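Local atomic coordinates of catechol 2,3-dioxygenase (Pseudomonas sp. KL28, PDB entry 3HPY), a protein that probably catalyses the iron(II)-dependent extradiol cleavage of catechols by O2, opening the aromatic ring next to its two hydroxyls in the breakdown of aromatic hydrocarbons. Residues C[9-15]-C[65-71]; C[14-18]-C[260-264]. All coordinates share one frame; numbering follows the deposited sequence.

Contact 1. Residues C[9-15]-C[65-71]; sequences PGHAQVR and GIDFFGF
Q13 and F68 face each other as a hydrogen-bonded antiparallel pair, Q13 N giving its hydrogen to F68 O at 2.9 Å, and on the same face of the sheet their side chains meet. From Q13 CB outward, CB sits over the centre of the F68 ring in a CH-pi contact, 3.4 Å from the centroid; CG, anti to the backbone N (chi1 177°), lies beside D67 OD2; the chain then bends at chi2 (95°) and brings OE1 to F68 CZ, 3.2 Å away, with the amide nearly perpendicular to the ring. OE1 itself is held by R42, and F68 also makes a cation-pi contact with R109. H11 NE2 comes to the ring edge and bonds weakly to E119, while H11 ND1 bonds to K124. Two residues on from Q13, R15 places its guanidinium over G65 and I66, and NH1 forms a salt bridge to D67 OD1 at 2.8 Å, on the anti side but tilted well out of the carboxylate plane; R59 binds that same oxygen. The register shifts twice. G10 and H11 both face G70 in a classic bulge, G70 O taking G10 N at 2.6 Å and a longer bond from H11 N, while D67 and F68 share Q13 in a second. F69, with A12 and P9, gives an apolar face toward strand 151-159; the other mixes F68 and H11 with polar ends held by R42 and K124. At the bulge, two arginines at D67 OD1 would probably keep the carboxylate ionised.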
ATOM      1  N   PRO C   9       2.198  -7.041  26.161  1.00 28.78           N
ATOM      2  CA  PRO C   9       3.456  -6.496  26.681  1.00 28.34           C
ATOM      3  C   PRO C   9       3.055  -5.127  27.229  1.00 29.48           C
ATOM      4  O   PRO C   9       2.370  -4.368  26.532  1.00 29.16           O
ATOM      5  CB  PRO C   9       4.315  -6.361  25.433  1.00 28.14           C
ATOM      6  CG  PRO C   9       3.863  -7.500  24.578  1.00 27.10           C
ATOM      7  CD  PRO C   9       2.366  -7.578  24.797  1.00 27.86           C
ATOM      8  N   GLY C  10       3.457  -4.811  28.460  1.00 29.09           N
ATOM      9  CA  GLY C  10       3.085  -3.533  29.049  1.00 28.20           C
ATOM     10  C   GLY C  10       4.135  -2.440  28.951  1.00 29.65           C
ATOM     11  O   GLY C  10       3.804  -1.279  28.721  1.00 29.98           O
ATOM     12  N   HIS C  11       5.403  -2.800  29.120  1.00 29.24           N
ATOM     13  CA  HIS C  11       6.460  -1.807  29.049  1.00 30.62           C
ATOM     14  C   HIS C  11       7.860  -2.411  28.975  1.00 31.04           C
ATOM     15  O   HIS C  11       8.085  -3.553  29.387  1.00 30.85           O
ATOM     16  CB  HIS C  11       6.348  -0.865  30.261  1.00 30.96           C
ATOM     17  CG  HIS C  11       6.468  -1.556  31.586  1.00 32.54           C
ATOM     18  ND1 HIS C  11       5.790  -1.131  32.710  1.00 34.89           N
ATOM     19  CD2 HIS C  11       7.211  -2.619  31.977  1.00 31.49           C
ATOM     20  CE1 HIS C  11       6.111  -1.904  33.733  1.00 32.79           C
ATOM     21  NE2 HIS C  11       6.972  -2.814  33.314  1.00 31.58           N
ATOM     22  N   ALA C  12       8.798  -1.642  28.432  1.00 31.23           N
ATOM     23  CA  ALA C  12      10.181  -2.088  28.334  1.00 32.51           C
ATOM     24  C   ALA C  12      11.095  -1.033  28.954  1.00 34.30           C
ATOM     25  O   ALA C  12      11.131   0.103  28.488  1.00 34.86           O
ATOM     26  CB  ALA C  12      10.561  -2.309  26.876  1.00 32.39           C
ATOM     27  N   GLN C  13      11.820  -1.388  30.012  1.00 34.50           N
ATOM     28  CA  GLN C  13      12.732  -0.425  30.623  1.00 35.65           C
ATOM     29  C   GLN C  13      14.102  -0.632  29.993  1.00 35.15           C
ATOM     30  O   GLN C  13      14.759  -1.647  30.235  1.00 34.76           O
ATOM     31  CB  GLN C  13      12.822  -0.621  32.139  1.00 37.29           C
ATOM     32  CG  GLN C  13      13.822   0.325  32.815  1.00 38.48           C
ATOM     33  CD  GLN C  13      13.180   1.587  33.362  1.00 38.60           C
ATOM     34  OE1 GLN C  13      12.668   1.603  34.483  1.00 36.26           O
ATOM     35  NE2 GLN C  13      13.196   2.652  32.566  1.00 40.32           N
ATOM     36  N   VAL C  14      14.513   0.337  29.179  1.00 34.65           N
ATOM     37  CA  VAL C  14      15.786   0.283  28.468  1.00 35.06           C
ATOM     38  C   VAL C  14      16.686   1.443  28.893  1.00 35.79           C
ATOM     39  O   VAL C  14      16.218   2.552  29.156  1.00 35.91           O
ATOM     40  CB  VAL C  14      15.553   0.344  26.928  1.00 33.52           C
ATOM     41  CG1 VAL C  14      16.885   0.370  26.186  1.00 34.41           C
ATOM     42  CG2 VAL C  14      14.738  -0.856  26.481  1.00 33.24           C
ATOM     43  N   ARG C  15      17.982   1.170  28.954  1.00 36.53           N
ATOM     44  CA  ARG C  15      18.966   2.164  29.352  1.00 37.24           C
ATOM     45  C   ARG C  15      19.770   2.693  28.164  1.00 36.35           C
ATOM     46  O   ARG C  15      20.196   1.933  27.306  1.00 35.84           O
ATOM     47  CB  ARG C  15      19.901   1.552  30.395  1.00 36.89           C
ATOM     48  CG  ARG C  15      20.243   0.086  30.147  1.00 38.05           C
ATOM     49  CD  ARG C  15      21.254  -0.404  31.176  1.00 36.84           C
ATOM     50  NE  ARG C  15      21.882  -1.670  30.805  1.00 37.85           N
ATOM     51  CZ  ARG C  15      21.358  -2.870  31.032  1.00 37.08           C
ATOM     52  NH1 ARG C  15      20.184  -2.990  31.641  1.00 37.20           N
ATOM     53  NH2 ARG C  15      22.014  -3.956  30.645  1.00 36.79           N
ATOM     54  N   GLY C  65      21.119  -1.607  26.948  1.00 35.03           N
ATOM     55  CA  GLY C  65      20.433  -2.875  27.134  1.00 32.89           C
ATOM     56  C   GLY C  65      19.090  -2.718  27.810  1.00 32.16           C
ATOM     57  O   GLY C  65      18.571  -1.611  27.921  1.00 32.92           O
ATOM     58  N   ILE C  66      18.529  -3.824  28.285  1.00 32.12           N
ATOM     59  CA  ILE C  66      17.232  -3.779  28.946  1.00 31.73           C
ATOM     60  C   ILE C  66      17.299  -4.112  30.434  1.00 31.65           C
ATOM     61  O   ILE C  66      17.977  -5.053  30.834  1.00 31.96           O
ATOM     62  CB  ILE C  66      16.243  -4.760  28.279  1.00 31.79           C
ATOM     63  CG1 ILE C  66      14.884  -4.674  28.974  1.00 32.56           C
ATOM     64  CG2 ILE C  66      16.790  -6.187  28.349  1.00 30.18           C
ATOM     65  CD1 ILE C  66      13.793  -5.428  28.263  1.00 33.40           C
ATOM     66  N   ASP C  67      16.601  -3.329  31.251  1.00 32.62           N
ATOM     67  CA  ASP C  67      16.562  -3.594  32.685  1.00 32.92           C
ATOM     68  C   ASP C  67      15.498  -4.662  32.916  1.00 32.14           C
ATOM     69  O   ASP C  67      15.751  -5.689  33.543  1.00 32.18           O
ATOM     70  CB  ASP C  67      16.201  -2.333  33.479  1.00 33.85           C
ATOM     71  CG  ASP C  67      17.262  -1.249  33.374  1.00 37.29           C
ATOM     72  OD1 ASP C  67      18.461  -1.595  33.299  1.00 36.28           O
ATOM     73  OD2 ASP C  67      16.901  -0.048  33.382  1.00 37.05           O
ATOM     74  N   PHE C  68      14.307  -4.422  32.381  1.00 31.62           N
ATOM     75  CA  PHE C  68      13.214  -5.367  32.548  1.00 30.14           C
ATOM     76  C   PHE C  68      12.104  -5.178  31.519  1.00 29.86           C
ATOM     77  O   PHE C  68      12.010  -4.135  30.869  1.00 29.90           O
ATOM     78  CB  PHE C  68      12.653  -5.253  33.971  1.00 29.92           C
ATOM     79  CG  PHE C  68      12.207  -3.874  34.341  1.00 29.34           C
ATOM     80  CD1 PHE C  68      10.926  -3.431  34.016  1.00 28.05           C
ATOM     81  CD2 PHE C  68      13.065  -3.015  35.028  1.00 28.92           C
ATOM     82  CE1 PHE C  68      10.500  -2.150  34.370  1.00 29.08           C
ATOM     83  CE2 PHE C  68      12.651  -1.729  35.387  1.00 28.52           C
ATOM     84  CZ  PHE C  68      11.361  -1.294  35.057  1.00 29.06           C
ATOM     85  N   PHE C  69      11.273  -6.203  31.377  1.00 29.10           N
ATOM     86  CA  PHE C  69      10.166  -6.193  30.430  1.00 29.43           C
ATOM     87  C   PHE C  69       8.897  -6.628  31.157  1.00 28.01           C
ATOM     88  O   PHE C  69       8.838  -7.728  31.703  1.00 27.32           O
ATOM     89  CB  PHE C  69      10.471  -7.158  29.284  1.00 29.04           C
ATOM     90  CG  PHE C  69       9.544  -7.021  28.111  1.00 30.13           C
ATOM     91  CD1 PHE C  69       8.612  -8.009  27.827  1.00 29.33           C
ATOM     92  CD2 PHE C  69       9.617  -5.904  27.281  1.00 28.72           C
ATOM     93  CE1 PHE C  69       7.762  -7.892  26.731  1.00 30.35           C
ATOM     94  CE2 PHE C  69       8.774  -5.780  26.187  1.00 30.13           C
ATOM     95  CZ  PHE C  69       7.843  -6.778  25.912  1.00 29.42           C
ATOM     96  N   GLY C  70       7.882  -5.772  31.150  1.00 25.69           N
ATOM     97  CA  GLY C  70       6.651  -6.099  31.846  1.00 26.49           C
ATOM     98  C   GLY C  70       5.435  -6.424  30.997  1.00 26.00           C
ATOM     99  O   GLY C  70       5.340  -6.016  29.843  1.00 25.74           O
ATOM    100  N   PHE C  71       4.501  -7.157  31.596  1.00 25.60           N
ATOM    101  CA  PHE C  71       3.263  -7.561  30.936  1.00 27.16           C
ATOM    102  C   PHE C  71       2.055  -7.165  31.783  1.00 28.79           C
ATOM    103  O   PHE C  71       2.003  -7.471  32.976  1.00 28.12           O
ATOM    104  CB  PHE C  71       3.226  -9.077  30.765  1.00 26.33           C
ATOM    105  CG  PHE C  71       4.172  -9.608  29.734  1.00 27.41           C
ATOM    106  CD1 PHE C  71       3.796  -9.659  28.401  1.00 25.23           C
ATOM    107  CD2 PHE C  71       5.417 -10.126  30.101  1.00 27.04           C
ATOM    108  CE1 PHE C  71       4.631 -10.220  27.452  1.00 23.06           C
ATOM    109  CE2 PHE C  71       6.264 -10.692  29.147  1.00 25.74           C
ATOM    110  CZ  PHE C  71       5.868 -10.740  27.826  1.00 24.81           C
TER

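Contact 2. Residues C[14-18]-C[260-264]; sequences VRVLN and DPSGN
A chi1 of -55° turns OG of S262 away from its own carbonyl carbon and toward L17 N, just past the end of strand 9-16, which donates to it at 2.9 Å along a bent path (142° at the hydrogen). L17 CG, also anti to its carbonyl carbon (chi1 -47°), lies alongside S262 CB, and V16 CB closes in on S262 OG, 3.1 Å away. Water 1 extends the polar link: it donates to N18 O and bonds to S262 OG, so that the hydroxyl joins two backbone groups of 14-18. S262 is carried by a type I turn from D260 to G263, closed by G263 N to D260 O. Inside the turn D260 OD1 accepts from S262 N, an Asx turn, and from N264 N at 2.6 Å, the two donors coming from opposite faces of the carboxylate; OD2 bonds to Y26 of helix 19-29. Beyond the turn, the N264 side chain approaches V14 CG1 and R15 O. N18, at the N-cap of that helix, caps E21 N. One serine hydroxyl and one water thus join the hairpin loop to the strand-to-helix corner; the turn, the D260 N to N264 O bond and both OD1 bonds are together consistent with a preset loop that offers S262 OG.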
ATOM      1  N   VAL C  14      14.513   0.337  29.179  1.00 34.65           N
ATOM      2  CA  VAL C  14      15.786   0.283  28.468  1.00 35.06           C
ATOM      3  C   VAL C  14      16.686   1.443  28.893  1.00 35.79           C
ATOM      4  O   VAL C  14      16.218   2.552  29.156  1.00 35.91           O
ATOM      5  CB  VAL C  14      15.553   0.344  26.928  1.00 33.52           C
ATOM      6  CG1 VAL C  14      16.885   0.370  26.186  1.00 34.41           C
ATOM      7  CG2 VAL C  14      14.738  -0.856  26.481  1.00 33.24           C
ATOM      8  N   ARG C  15      17.982   1.170  28.954  1.00 36.53           N
ATOM      9  CA  ARG C  15      18.966   2.164  29.352  1.00 37.24           C
ATOM     10  C   ARG C  15      19.770   2.693  28.164  1.00 36.35           C
ATOM     11  O   ARG C  15      20.196   1.933  27.306  1.00 35.84           O
ATOM     12  CB  ARG C  15      19.901   1.552  30.395  1.00 36.89           C
ATOM     13  CG  ARG C  15      20.243   0.086  30.147  1.00 38.05           C
ATOM     14  CD  ARG C  15      21.254  -0.404  31.176  1.00 36.84           C
ATOM     15  NE  ARG C  15      21.882  -1.670  30.805  1.00 37.85           N
ATOM     16  CZ  ARG C  15      21.358  -2.870  31.032  1.00 37.08           C
ATOM     17  NH1 ARG C  15      20.184  -2.990  31.641  1.00 37.20           N
ATOM     18  NH2 ARG C  15      22.014  -3.956  30.645  1.00 36.79           N
ATOM     19  N   VAL C  16      19.959   4.004  28.114  1.00 37.66           N
ATOM     20  CA  VAL C  16      20.719   4.622  27.036  1.00 40.15           C
ATOM     21  C   VAL C  16      21.941   5.342  27.609  1.00 41.58           C
ATOM     22  O   VAL C  16      21.926   5.792  28.755  1.00 40.67           O
ATOM     23  CB  VAL C  16      19.862   5.639  26.248  1.00 39.82           C
ATOM     24  CG1 VAL C  16      18.803   4.913  25.428  1.00 41.21           C
ATOM     25  CG2 VAL C  16      19.210   6.609  27.204  1.00 38.63           C
ATOM     26  N   LEU C  17      22.996   5.439  26.809  1.00 43.14           N
ATOM     27  CA  LEU C  17      24.231   6.100  27.225  1.00 44.69           C
ATOM     28  C   LEU C  17      24.030   7.609  27.400  1.00 46.32           C
ATOM     29  O   LEU C  17      24.589   8.211  28.319  1.00 46.64           O
ATOM     30  CB  LEU C  17      25.325   5.851  26.187  1.00 44.29           C
ATOM     31  CG  LEU C  17      25.508   4.406  25.705  1.00 45.20           C
ATOM     32  CD1 LEU C  17      26.492   4.366  24.542  1.00 44.57           C
ATOM     33  CD2 LEU C  17      25.995   3.539  26.852  1.00 45.70           C
ATOM     34  N   ASN C  18      23.249   8.217  26.508  1.00 46.97           N
ATOM     35  CA  ASN C  18      22.976   9.649  26.578  1.00 48.59           C
ATOM     36  C   ASN C  18      21.472   9.878  26.610  1.00 49.22           C
ATOM     37  O   ASN C  18      20.783   9.746  25.597  1.00 49.72           O
ATOM     38  CB  ASN C  18      23.578  10.381  25.374  1.00 48.45           C
ATOM     39  CG  ASN C  18      23.509  11.896  25.515  1.00 49.32           C
ATOM     40  OD1 ASN C  18      22.442  12.474  25.743  1.00 47.65           O
ATOM     41  ND2 ASN C  18      24.654  12.548  25.373  1.00 50.99           N
ATOM     42  N   ASP C 260      19.288   2.407  18.021  1.00 29.90           N
ATOM     43  CA  ASP C 260      19.067   3.713  18.576  1.00 31.29           C
ATOM     44  C   ASP C 260      20.458   4.281  18.913  1.00 31.39           C
ATOM     45  O   ASP C 260      21.456   3.557  18.910  1.00 31.44           O
ATOM     46  CB  ASP C 260      18.059   3.645  19.741  1.00 33.89           C
ATOM     47  CG  ASP C 260      18.681   3.312  21.076  1.00 37.42           C
ATOM     48  OD1 ASP C 260      19.799   2.751  21.122  1.00 37.76           O
ATOM     49  OD2 ASP C 260      18.014   3.611  22.094  1.00 38.36           O
ATOM     50  N   PRO C 261      20.545   5.596  19.141  1.00 32.79           N
ATOM     51  CA  PRO C 261      21.780   6.329  19.460  1.00 33.51           C
ATOM     52  C   PRO C 261      22.763   5.671  20.435  1.00 33.82           C
ATOM     53  O   PRO C 261      23.957   5.970  20.406  1.00 33.55           O
ATOM     54  CB  PRO C 261      21.263   7.668  19.979  1.00 32.79           C
ATOM     55  CG  PRO C 261      19.978   7.842  19.230  1.00 34.62           C
ATOM     56  CD  PRO C 261      19.367   6.470  19.276  1.00 32.94           C
ATOM     57  N   SER C 262      22.266   4.788  21.296  1.00 33.07           N
ATOM     58  CA  SER C 262      23.121   4.100  22.262  1.00 33.07           C
ATOM     59  C   SER C 262      23.433   2.678  21.808  1.00 32.71           C
ATOM     60  O   SER C 262      24.175   1.964  22.470  1.00 35.19           O
ATOM     61  CB  SER C 262      22.444   4.034  23.637  1.00 32.42           C
ATOM     62  OG  SER C 262      22.071   5.316  24.099  1.00 34.00           O
ATOM     63  N   GLY C 263      22.863   2.258  20.686  1.00 31.46           N
ATOM     64  CA  GLY C 263      23.120   0.909  20.215  1.00 29.98           C
ATOM     65  C   GLY C 263      22.023  -0.097  20.539  1.00 29.46           C
ATOM     66  O   GLY C 263      22.166  -1.291  20.279  1.00 29.38           O
ATOM     67  N   ASN C 264      20.925   0.373  21.115  1.00 28.42           N
ATOM     68  CA  ASN C 264      19.807  -0.507  21.415  1.00 28.09           C
ATOM     69  C   ASN C 264      19.040  -0.724  20.111  1.00 26.57           C
ATOM     70  O   ASN C 264      18.499   0.227  19.537  1.00 25.50           O
ATOM     71  CB  ASN C 264      18.872   0.138  22.434  1.00 28.47           C
ATOM     72  CG  ASN C 264      19.527   0.343  23.782  1.00 30.48           C
ATOM     73  OD1 ASN C 264      19.444   1.430  24.364  1.00 32.90           O
ATOM     74  ND2 ASN C 264      20.169  -0.700  24.296  1.00 31.32           N
TER
HETATM   75  O   HOH W   1      21.087   7.870  23.784  1.00 39.26           O

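Both contacts start from strand 9-16 and share V14 and R15, but they lead to different parts of the fold. Contact 1 is buried and joins two neighbouring strands within one mixed sheet, through backbone pairing interrupted by two bulges, aromatic side chains and an arginine-aspartate bridge. Contact 2, nearer the surface, links the end of the same strand to a loop of the other sheet by a serine hydroxyl, a water and a little apolar packing, covering about a third as much area. It thereby joins the VOC region to the glyoxalase-like region that supplies the iron ligands. The two meet where the N264 side chain packs near G65.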